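Local coordinates for extracellular solute-binding protein family 1 (Alicyclobacillus acidocaldarius subsp. acidocaldarius, PDB 4OVJ), which probably binds a solute, perhaps a sugar, outside the cell and delivers it to an ABC-type importer, as its family relatives do, at residues Y130-Y139 with L290-S299; D181-G189 with D377-V388. All coordinates share one frame; numbering follows the deposited sequence.

Overall arrangement
Interaction 1 pairs two antiparallel strand segments, 130-139 and 290-299, its centre about 7 Å from the centre of the chain; interaction 2, its centre about 16 Å from that of the chain, packs the start of helix 185-194 on helix 377-392. The two contact centres lie about 22 Å apart, yet they meet where Tyr-139 ends: its OH is 3.0 Å from CB of Gln-186 and 3.3 Å from N of Thr-187. A sulfate, probably from the crystallisation liquor, sits at this junction, in hydrogen-bonding contact with Tyr-139, Ser-184 and the NE1 of Trp-260. Strands passing between the two lobes are consistent with the hinge of a periplasmic-binding-protein fold, and the sulfate may mark part of the solute cleft.

Interaction 1: residues Y130-Y139 with L290-S299; sequences YGIPNALNNY and LYIKPSQFWS. With SO4 (sulfate ion), chain B.
The amide of Asn-134 stands steeply over the indole of Trp-298, the two planes 70° apart, at a break in the ladder between two antiparallel strands. CB of Asn-134 makes a CH-pi contact over the five-membered ring, 3.6 Å from its centroid. CG lies between the backbone N and the carbonyl carbon (chi1 61°), which carries ND2 over the indole and toward Gln-296: ND2 lies 3.4 Å from CZ2 of Trp-298, above the six-membered ring and offset toward its rim. From there ND2 gives a fairly straight bond of 3.0 Å to a lone pair of Gln-296 OE1, in the plane of that carbonyl; Arg-331 grips the same oxygen through NE. Replacing Trp-298 by an alanine would probably open a gap under Asn-134 and leave its amide freer to turn away from Gln-296.

On one side of the break Ile-132 and Trp-298 exchange backbone bonds, and Ser-299 OG donates to Tyr-130 O at 2.7 Å, on a lone pair. On the other, Asn-137 and Lys-293 form the second hydrogen-bonded pair. Between them the bond from Ser-295 N to Ala-135 O is almost straight (178°), and Pro-133 CB meets Pro-294 CB at 3.7 Å. Further along, CG2 of Ile-292 presses on CD2 of Leu-136 at 3.6 Å. Water 1 then links Tyr-139 N to Tyr-291 O, and Tyr-139 OH donates to the sulfate O4 at 2.8 Å. Buried OD1 of Asn-138 finds no polar partner.

Strand 84-87 flanks Phe-297 and Trp-298, helix 350-365 packs on Asn-138, and helix 185-194 meets Tyr-139, whose ring stacks on Trp-260.

Interaction 2: residues D181-G189 with D377-V388; sequences DDESWQTFG and DKEIDQDFANMV. With SO4 (sulfate ion), chain B.
Trp-185 and Phe-384 both swing their rings out anti to the backbone N (chi1 -176° and -172°), and this brings the indole down among Phe-384, Asp-381, Ile-380 and Asp-377 as a knob in a hole of helix 377-388. The helical segments 185-189 and 377-388 cross at 92°, their axes 10.4 Å apart at closest approach. CE3 of Trp-185 lies over one face of the Phe-384 ring, offset toward the rim and 3.4 Å from CD1, with the planes inclined to each other. On the indole itself, CA of Asp-381 sits over the five-membered ring and CG2 of Ile-380 lies toward the rim of the six-membered one, 3.6 Å from CZ2. The far end of the Phe-384 ring reaches CB of Phe-188, its CZ at 3.6 Å, completing an aromatic cluster to which Phe-405 of helix 398-414 adds another ring.

At the indole edge, NE1 points in the ring plane to OD1 of Asp-377, 3.1 Å away, and meets it on the syn side, somewhat out of the carboxylate plane; Tyr-200 OH bonds to the same oxygen. Ser-184 and Thr-187 form a capping box at the helix start, where Ser-184 OG also lies 2.9 Å from O4 of the sulfate.

Water 2 bridges Trp-185 N to OD1 of Asp-381, and water 5 gathers Gln-186 NE2 with OD2 of both Asp-377 and Asp-381. The chemistry is thus divided: an apolar aromatic side, and a hydrated acidic edge, where the negative charge of Asp-381 probably suits the positive end of the helix dipole at the start of helix 185-194.

Interaction 1: residues Y130-Y139 with L290-S299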
loop_
_atom_site.group_PDB
_atom_site.type_symbol
_atom_site.label_atom_id
_atom_site.label_comp_id
_atom_site.label_asym_id
_atom_site.label_seq_id
_atom_site.Cartn_x
_atom_site.Cartn_y
_atom_site.Cartn_z
ATOM N N TYR A 130 7.698 0.492 -17.247
ATOM C CA TYR A 130 7.033 -0.693 -17.798
ATOM C C TYR A 130 5.648 -0.999 -17.245
ATOM O O TYR A 130 4.978 -1.924 -17.701
ATOM C CB TYR A 130 7.969 -1.892 -17.669
ATOM C CG TYR A 130 9.205 -1.681 -18.513
ATOM C CD1 TYR A 130 9.150 -1.807 -19.896
ATOM C CD2 TYR A 130 10.415 -1.330 -17.931
ATOM C CE1 TYR A 130 10.267 -1.614 -20.678
ATOM C CE2 TYR A 130 11.542 -1.128 -18.704
ATOM C CZ TYR A 130 11.465 -1.272 -20.077
ATOM O OH TYR A 130 12.583 -1.068 -20.839
ATOM N N GLY A 131 5.224 -0.222 -16.270
ATOM C CA GLY A 131 3.883 -0.334 -15.733
ATOM C C GLY A 131 3.530 0.950 -15.026
ATOM O O GLY A 131 4.396 1.622 -14.486
ATOM N N ILE A 132 2.250 1.284 -15.033
ATOM C CA ILE A 132 1.762 2.436 -14.292
ATOM C C ILE A 132 0.837 1.950 -13.165
ATOM O O ILE A 132 -0.117 1.204 -13.414
ATOM C CB ILE A 132 1.065 3.433 -15.215
ATOM C CG1 ILE A 132 2.065 3.891 -16.306
ATOM C CG2 ILE A 132 0.575 4.621 -14.400
ATOM C CD1 ILE A 132 1.476 4.778 -17.365
ATOM N N PRO A 133 1.148 2.330 -11.913
ATOM C CA PRO A 133 0.297 1.903 -10.809
ATOM C C PRO A 133 -1.128 2.337 -11.050
ATOM O O PRO A 133 -1.357 3.447 -11.548
ATOM C CB PRO A 133 0.901 2.627 -9.600
ATOM C CG PRO A 133 2.337 2.780 -9.954
ATOM C CD PRO A 133 2.321 3.087 -11.421
ATOM N N ASN A 134 -2.076 1.467 -10.741
ATOM C CA ASN A 134 -3.478 1.768 -11.007
ATOM C C ASN A 134 -4.265 2.185 -9.760
ATOM O O ASN A 134 -5.358 2.731 -9.867
ATOM C CB ASN A 134 -4.165 0.622 -11.765
ATOM C CG ASN A 134 -4.178 -0.692 -11.012
ATOM O OD1 ASN A 134 -3.975 -0.753 -9.799
ATOM N ND2 ASN A 134 -4.422 -1.779 -11.750
ATOM N N ALA A 135 -3.698 1.943 -8.589
ATOM C CA ALA A 135 -4.344 2.266 -7.325
ATOM C C ALA A 135 -3.299 2.269 -6.226
ATOM O O ALA A 135 -2.236 1.669 -6.365
ATOM C CB ALA A 135 -5.445 1.275 -7.004
ATOM N N LEU A 136 -3.623 2.934 -5.128
ATOM C CA LEU A 136 -2.653 3.274 -4.102
ATOM C C LEU A 136 -3.109 2.915 -2.689
ATOM O O LEU A 136 -4.301 2.833 -2.407
ATOM C CB LEU A 136 -2.424 4.780 -4.129
ATOM C CG LEU A 136 -2.041 5.393 -5.474
ATOM C CD1 LEU A 136 -1.851 6.895 -5.327
ATOM C CD2 LEU A 136 -0.769 4.751 -6.013
ATOM N N ASN A 137 -2.134 2.730 -1.807
ATOM C CA ASN A 137 -2.369 2.653 -0.380
ATOM C C ASN A 137 -1.149 3.229 0.336
ATOM O O ASN A 137 -0.054 3.260 -0.208
ATOM C CB ASN A 137 -2.605 1.208 0.025
ATOM C CG ASN A 137 -3.474 1.044 1.265
ATOM O OD1 ASN A 137 -3.825 1.996 1.974
ATOM N ND2 ASN A 137 -3.837 -0.204 1.520
ATOM N N ASN A 138 -1.332 3.679 1.563
ATOM C CA ASN A 138 -0.204 4.070 2.389
ATOM C C ASN A 138 -0.598 4.057 3.858
ATOM O O ASN A 138 -1.773 3.976 4.193
ATOM C CB ASN A 138 0.326 5.446 1.978
ATOM C CG ASN A 138 -0.720 6.534 2.065
ATOM O OD1 ASN A 138 -1.379 6.853 1.075
ATOM N ND2 ASN A 138 -0.871 7.130 3.251
ATOM N N TYR A 139 0.401 4.120 4.725
ATOM C CA TYR A 139 0.157 4.168 6.155
ATOM C C TYR A 139 -0.460 5.493 6.581
ATOM O O TYR A 139 -0.190 6.546 5.999
ATOM C CB TYR A 139 1.461 3.950 6.918
ATOM C CG TYR A 139 1.840 2.493 7.066
ATOM C CD1 TYR A 139 0.988 1.604 7.701
ATOM C CD2 TYR A 139 3.077 2.017 6.619
ATOM C CE1 TYR A 139 1.328 0.267 7.863
ATOM C CE2 TYR A 139 3.423 0.685 6.780
ATOM C CZ TYR A 139 2.542 -0.179 7.407
ATOM O OH TYR A 139 2.863 -1.500 7.571
ATOM N N LEU A 290 7.778 7.329 4.674
ATOM C CA LEU A 290 6.531 7.020 3.999
ATOM C C LEU A 290 6.772 6.706 2.528
ATOM O O LEU A 290 7.585 7.346 1.870
ATOM C CB LEU A 290 5.563 8.185 4.119
ATOM C CG LEU A 290 4.088 7.891 3.834
ATOM C CD1 LEU A 290 3.503 6.898 4.835
ATOM C CD2 LEU A 290 3.307 9.203 3.847
ATOM N N TYR A 291 6.053 5.707 2.045
ATOM C CA TYR A 291 5.981 5.367 0.625
ATOM C C TYR A 291 4.524 5.099 0.294
ATOM O O TYR A 291 3.705 4.823 1.175
ATOM C CB TYR A 291 6.809 4.121 0.300
ATOM C CG TYR A 291 6.415 2.905 1.113
ATOM C CD1 TYR A 291 6.873 2.738 2.419
ATOM C CD2 TYR A 291 5.543 1.956 0.600
ATOM C CE1 TYR A 291 6.490 1.644 3.184
ATOM C CE2 TYR A 291 5.167 0.856 1.349
ATOM C CZ TYR A 291 5.630 0.716 2.649
ATOM O OH TYR A 291 5.252 -0.373 3.395
ATOM N N ILE A 292 4.217 5.171 -0.985
ATOM C CA ILE A 292 2.919 4.783 -1.496
ATOM C C ILE A 292 3.070 3.391 -2.084
ATOM O O ILE A 292 3.935 3.159 -2.910
ATOM C CB ILE A 292 2.420 5.753 -2.590
ATOM C CG1 ILE A 292 2.572 7.210 -2.156
ATOM C CG2 ILE A 292 0.977 5.441 -2.941
ATOM C CD1 ILE A 292 1.881 7.563 -0.863
ATOM N N LYS A 293 2.216 2.473 -1.667
ATOM C CA LYS A 293 2.268 1.112 -2.175
ATOM C C LYS A 293 1.380 1.048 -3.412
ATOM O O LYS A 293 0.201 1.362 -3.329
ATOM C CB LYS A 293 1.749 0.150 -1.118
ATOM C CG LYS A 293 1.776 -1.316 -1.517
ATOM C CD LYS A 293 1.307 -2.182 -0.353
ATOM C CE LYS A 293 0.902 -3.565 -0.824
ATOM N NZ LYS A 293 2.099 -4.373 -1.160
ATOM N N PRO A 294 1.944 0.657 -4.568
ATOM C CA PRO A 294 1.111 0.440 -5.745
ATOM C C PRO A 294 0.351 -0.876 -5.623
ATOM O O PRO A 294 0.953 -1.928 -5.375
ATOM C CB PRO A 294 2.133 0.402 -6.879
ATOM C CG PRO A 294 3.354 -0.180 -6.249
ATOM C CD PRO A 294 3.352 0.263 -4.808
ATOM N N SER A 295 -0.967 -0.838 -5.765
ATOM C CA SER A 295 -1.745 -2.058 -5.605
ATOM C C SER A 295 -1.421 -3.042 -6.724
ATOM O O SER A 295 -1.265 -4.240 -6.500
ATOM C CB SER A 295 -3.230 -1.735 -5.633
ATOM O OG SER A 295 -3.521 -0.798 -4.615
ATOM N N GLN A 296 -1.371 -2.503 -7.927
ATOM C CA GLN A 296 -1.163 -3.257 -9.157
ATOM C C GLN A 296 -0.745 -2.244 -10.197
ATOM O O GLN A 296 -0.677 -1.057 -9.905
ATOM C CB GLN A 296 -2.432 -3.962 -9.663
ATOM C CG GLN A 296 -3.467 -4.387 -8.654
ATOM C CD GLN A 296 -4.736 -4.862 -9.314
ATOM O OE1 GLN A 296 -5.149 -4.327 -10.362
ATOM N NE2 GLN A 296 -5.369 -5.853 -8.721
ATOM N N PHE A 297 -0.472 -2.710 -11.405
ATOM C CA PHE A 297 -0.032 -1.873 -12.511
ATOM C C PHE A 297 -0.793 -2.226 -13.776
ATOM O O PHE A 297 -1.195 -3.373 -13.964
ATOM C CB PHE A 297 1.447 -2.105 -12.849
ATOM C CG PHE A 297 2.400 -1.754 -11.763
ATOM C CD1 PHE A 297 2.620 -2.629 -10.712
ATOM C CD2 PHE A 297 3.137 -0.572 -11.814
ATOM C CE1 PHE A 297 3.496 -2.307 -9.694
ATOM C CE2 PHE A 297 4.034 -0.262 -10.807
ATOM C CZ PHE A 297 4.200 -1.124 -9.739
ATOM N N TRP A 298 -0.933 -1.242 -14.664
ATOM C CA TRP A 298 -1.285 -1.494 -16.053
ATOM C C TRP A 298 0.006 -1.520 -16.869
ATOM O O TRP A 298 0.811 -0.599 -16.783
ATOM C CB TRP A 298 -2.184 -0.405 -16.632
ATOM C CG TRP A 298 -3.431 -0.117 -15.884
ATOM C CD1 TRP A 298 -3.839 1.110 -15.464
ATOM C CD2 TRP A 298 -4.442 -1.043 -15.463
ATOM N NE1 TRP A 298 -5.040 1.016 -14.819
ATOM C CE2 TRP A 298 -5.435 -0.295 -14.798
ATOM C CE3 TRP A 298 -4.607 -2.428 -15.577
ATOM C CZ2 TRP A 298 -6.562 -0.887 -14.245
ATOM C CZ3 TRP A 298 -5.736 -3.009 -15.036
ATOM C CH2 TRP A 298 -6.697 -2.239 -14.385
ATOM N N SER A 299 0.164 -2.567 -17.675
ATOM C CA SER A 299 1.292 -2.700 -18.581
ATOM C C SER A 299 0.761 -3.025 -19.987
ATOM O O SER A 299 -0.360 -3.520 -20.155
ATOM C CB SER A 299 2.226 -3.810 -18.099
ATOM O OG SER A 299 2.883 -3.492 -16.872
HETATM S S SO4 B . 0.761 -4.261 8.563
HETATM O O1 SO4 B . 1.257 -5.472 9.245
HETATM O O2 SO4 B . 1.140 -4.263 7.126
HETATM O O3 SO4 B . -0.714 -4.238 8.632
HETATM O O4 SO4 B . 1.307 -3.076 9.255
HETATM O O HOH W 1 3.027 3.546 3.519
#

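Interaction 2: residues D181-G189 with D377-V388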
loop_
_atom_site.group_PDB
_atom_site.type_symbol
_atom_site.label_atom_id
_atom_site.label_comp_id
_atom_site.label_asym_id
_atom_site.label_seq_id
_atom_site.Cartn_x
_atom_site.Cartn_y
_atom_site.Cartn_z
ATOM N N ASP A 181 -0.785 -1.318 19.892
ATOM C CA ASP A 181 0.644 -1.571 19.808
ATOM C C ASP A 181 0.890 -2.003 18.367
ATOM O O ASP A 181 0.710 -3.168 18.019
ATOM C CB ASP A 181 1.051 -2.642 20.821
ATOM C CG ASP A 181 2.545 -2.887 20.856
ATOM O OD1 ASP A 181 3.237 -2.476 19.884
ATOM O OD2 ASP A 181 3.023 -3.502 21.853
ATOM N N ASP A 182 1.285 -1.039 17.532
ATOM C CA ASP A 182 1.286 -1.213 16.081
ATOM C C ASP A 182 2.650 -1.646 15.562
ATOM O O ASP A 182 3.230 -1.039 14.654
ATOM C CB ASP A 182 0.783 0.068 15.416
ATOM C CG ASP A 182 -0.693 0.264 15.622
ATOM O OD1 ASP A 182 -1.439 -0.705 15.394
ATOM O OD2 ASP A 182 -1.129 1.375 16.011
ATOM N N GLU A 183 3.149 -2.715 16.160
ATOM C CA GLU A 183 4.389 -3.331 15.732
ATOM C C GLU A 183 4.120 -4.478 14.768
ATOM O O GLU A 183 3.392 -5.420 15.073
ATOM C CB GLU A 183 5.185 -3.841 16.914
ATOM C CG GLU A 183 5.766 -2.728 17.775
ATOM C CD GLU A 183 6.341 -3.267 19.070
ATOM O OE1 GLU A 183 5.572 -3.400 20.051
ATOM O OE2 GLU A 183 7.558 -3.557 19.105
ATOM N N SER A 184 4.759 -4.387 13.623
ATOM C CA SER A 184 4.678 -5.390 12.582
ATOM C C SER A 184 5.897 -5.203 11.714
ATOM O O SER A 184 6.563 -4.156 11.760
ATOM C CB SER A 184 3.417 -5.208 11.734
ATOM O OG SER A 184 3.485 -4.024 10.940
ATOM N N TRP A 185 6.169 -6.199 10.896
ATOM C CA TRP A 185 7.303 -6.137 9.982
ATOM C C TRP A 185 7.213 -4.911 9.081
ATOM O O TRP A 185 8.214 -4.211 8.878
ATOM C CB TRP A 185 7.312 -7.413 9.175
ATOM C CG TRP A 185 8.420 -7.669 8.209
ATOM C CD1 TRP A 185 8.266 -8.079 6.927
ATOM C CD2 TRP A 185 9.835 -7.651 8.454
ATOM N NE1 TRP A 185 9.479 -8.291 6.346
ATOM C CE2 TRP A 185 10.466 -8.044 7.256
ATOM C CE3 TRP A 185 10.628 -7.324 9.552
ATOM C CZ2 TRP A 185 11.864 -8.111 7.122
ATOM C CZ3 TRP A 185 12.008 -7.413 9.433
ATOM C CH2 TRP A 185 12.612 -7.805 8.225
ATOM N N GLN A 186 6.022 -4.610 8.567
ATOM C CA GLN A 186 5.921 -3.475 7.665
ATOM C C GLN A 186 5.941 -2.121 8.392
ATOM O O GLN A 186 6.474 -1.148 7.850
ATOM C CB GLN A 186 4.733 -3.627 6.708
ATOM C CG GLN A 186 4.850 -4.828 5.754
ATOM C CD GLN A 186 6.087 -4.796 4.863
ATOM O OE1 GLN A 186 6.610 -3.733 4.535
ATOM N NE2 GLN A 186 6.564 -5.972 4.468
ATOM N N THR A 187 5.427 -2.011 9.619
ATOM C CA THR A 187 5.636 -0.730 10.320
ATOM C C THR A 187 7.099 -0.571 10.730
ATOM O O THR A 187 7.612 0.545 10.772
ATOM C CB THR A 187 4.734 -0.476 11.537
ATOM O OG1 THR A 187 5.013 -1.412 12.582
ATOM C CG2 THR A 187 3.271 -0.511 11.153
ATOM N N PHE A 188 7.773 -1.676 11.041
ATOM C CA PHE A 188 9.204 -1.600 11.229
ATOM C C PHE A 188 9.911 -1.132 9.936
ATOM O O PHE A 188 10.865 -0.358 9.988
ATOM C CB PHE A 188 9.820 -2.910 11.728
ATOM C CG PHE A 188 11.302 -2.810 11.864
ATOM C CD1 PHE A 188 11.859 -1.882 12.725
ATOM C CD2 PHE A 188 12.141 -3.569 11.068
ATOM C CE1 PHE A 188 13.224 -1.707 12.797
ATOM C CE2 PHE A 188 13.512 -3.412 11.152
ATOM C CZ PHE A 188 14.057 -2.482 12.015
ATOM N N GLY A 189 9.431 -1.587 8.780
ATOM C CA GLY A 189 9.965 -1.131 7.505
ATOM C C GLY A 189 9.965 0.385 7.368
ATOM O O GLY A 189 10.923 0.972 6.894
ATOM N N ASP A 377 10.195 -13.609 2.286
ATOM C CA ASP A 377 9.560 -12.508 3.030
ATOM C C ASP A 377 8.396 -12.923 3.921
ATOM O O ASP A 377 8.283 -12.438 5.046
ATOM C CB ASP A 377 9.090 -11.403 2.077
ATOM C CG ASP A 377 8.495 -10.208 2.812
ATOM O OD1 ASP A 377 9.236 -9.480 3.501
ATOM O OD2 ASP A 377 7.269 -10.011 2.720
ATOM N N LYS A 378 7.527 -13.804 3.420
ATOM C CA LYS A 378 6.370 -14.244 4.189
ATOM C C LYS A 378 6.797 -14.922 5.500
ATOM O O LYS A 378 6.264 -14.607 6.566
ATOM C CB LYS A 378 5.479 -15.162 3.347
ATOM C CG LYS A 378 4.134 -15.461 3.989
ATOM C CD LYS A 378 3.106 -15.921 2.960
ATOM C CE LYS A 378 1.749 -16.180 3.598
ATOM N NZ LYS A 378 1.745 -17.421 4.424
ATOM N N GLU A 379 7.776 -15.820 5.420
ATOM C CA GLU A 379 8.303 -16.508 6.602
ATOM C C GLU A 379 8.982 -15.532 7.556
ATOM O O GLU A 379 8.760 -15.583 8.763
ATOM C CB GLU A 379 9.288 -17.618 6.205
ATOM C CG GLU A 379 9.862 -18.359 7.408
ATOM C CD GLU A 379 10.614 -19.635 7.062
ATOM O OE1 GLU A 379 10.751 -19.967 5.863
ATOM O OE2 GLU A 379 11.074 -20.313 8.012
ATOM N N ILE A 380 9.808 -14.648 7.004
ATOM C CA ILE A 380 10.528 -13.643 7.798
ATOM C C ILE A 380 9.549 -12.715 8.520
ATOM O O ILE A 380 9.723 -12.410 9.693
ATOM C CB ILE A 380 11.526 -12.849 6.928
ATOM C CG1 ILE A 380 12.648 -13.793 6.479
ATOM C CG2 ILE A 380 12.115 -11.685 7.714
ATOM C CD1 ILE A 380 13.657 -13.195 5.537
ATOM N N ASP A 381 8.517 -12.284 7.812
ATOM C CA ASP A 381 7.444 -11.465 8.390
ATOM C C ASP A 381 6.814 -12.187 9.593
ATOM O O ASP A 381 6.624 -11.595 10.665
ATOM C CB ASP A 381 6.413 -11.183 7.293
ATOM C CG ASP A 381 5.323 -10.221 7.712
ATOM O OD1 ASP A 381 4.788 -10.333 8.826
ATOM O OD2 ASP A 381 4.954 -9.364 6.886
ATOM N N GLN A 382 6.515 -13.471 9.416
ATOM C CA GLN A 382 5.938 -14.264 10.496
ATOM C C GLN A 382 6.917 -14.393 11.658
ATOM O O GLN A 382 6.511 -14.252 12.810
ATOM C CB GLN A 382 5.455 -15.640 10.004
ATOM C CG GLN A 382 4.678 -16.429 11.051
ATOM C CD GLN A 382 3.437 -15.692 11.551
ATOM O OE1 GLN A 382 2.513 -15.437 10.788
ATOM N NE2 GLN A 382 3.416 -15.348 12.839
ATOM N N ASP A 383 8.195 -14.657 11.363
ATOM C CA ASP A 383 9.228 -14.725 12.407
ATOM C C ASP A 383 9.330 -13.401 13.167
ATOM O O ASP A 383 9.516 -13.391 14.382
ATOM C CB ASP A 383 10.609 -15.091 11.842
ATOM C CG ASP A 383 10.657 -16.483 11.227
ATOM O OD1 ASP A 383 9.828 -17.346 11.607
ATOM O OD2 ASP A 383 11.541 -16.720 10.362
ATOM N N PHE A 384 9.213 -12.283 12.452
ATOM C CA PHE A 384 9.263 -10.980 13.102
ATOM C C PHE A 384 8.106 -10.821 14.071
ATOM O O PHE A 384 8.295 -10.437 15.233
ATOM C CB PHE A 384 9.256 -9.870 12.066
ATOM C CG PHE A 384 9.508 -8.504 12.639
ATOM C CD1 PHE A 384 10.796 -8.081 12.896
ATOM C CD2 PHE A 384 8.453 -7.652 12.930
ATOM C CE1 PHE A 384 11.044 -6.819 13.409
ATOM C CE2 PHE A 384 8.687 -6.391 13.447
ATOM C CZ PHE A 384 9.978 -5.971 13.688
ATOM N N ALA A 385 6.909 -11.132 13.598
ATOM C CA ALA A 385 5.714 -11.050 14.441
ATOM C C ALA A 385 5.869 -11.922 15.696
ATOM O O ALA A 385 5.519 -11.514 16.796
ATOM C CB ALA A 385 4.491 -11.461 13.647
ATOM N N ASN A 386 6.436 -13.107 15.534
ATOM C CA ASN A 386 6.626 -14.005 16.674
ATOM C C ASN A 386 7.639 -13.427 17.670
ATOM O O ASN A 386 7.456 -13.519 18.890
ATOM C CB ASN A 386 7.060 -15.388 16.188
ATOM C CG ASN A 386 5.953 -16.124 15.440
ATOM O OD1 ASN A 386 4.793 -15.731 15.466
ATOM N ND2 ASN A 386 6.317 -17.201 14.772
HETATM N N MSE A 387 8.695 -12.799 17.150
HETATM C CA MSE A 387 9.688 -12.152 18.012
HETATM C C MSE A 387 9.063 -10.983 18.728
HETATM O O MSE A 387 9.286 -10.791 19.925
HETATM C CB MSE A 387 10.902 -11.726 17.205
HETATM C CG MSE A 387 11.969 -11.106 18.091
HETATM SE SE MSE A 387 11.705 -9.145 18.223
HETATM C CE MSE A 387 12.181 -8.730 16.393
ATOM N N VAL A 388 8.285 -10.184 18.007
ATOM C CA VAL A 388 7.620 -9.031 18.607
ATOM C C VAL A 388 6.715 -9.496 19.739
ATOM O O VAL A 388 6.714 -8.911 20.818
ATOM C CB VAL A 388 6.816 -8.228 17.563
ATOM C CG1 VAL A 388 5.833 -7.274 18.234
ATOM C CG2 VAL A 388 7.777 -7.473 16.661
HETATM S S SO4 B . 0.761 -4.261 8.563
HETATM O O1 SO4 B . 1.257 -5.472 9.245
HETATM O O2 SO4 B . 1.140 -4.263 7.126
HETATM O O3 SO4 B . -0.714 -4.238 8.632
HETATM O O4 SO4 B . 1.307 -3.076 9.255
HETATM O O HOH W 2 4.808 -8.748 11.170
HETATM O O HOH W 3 8.543 -6.819 2.538
HETATM O O HOH W 4 3.754 -6.548 8.472
HETATM O O HOH W 5 5.619 -8.648 4.478
#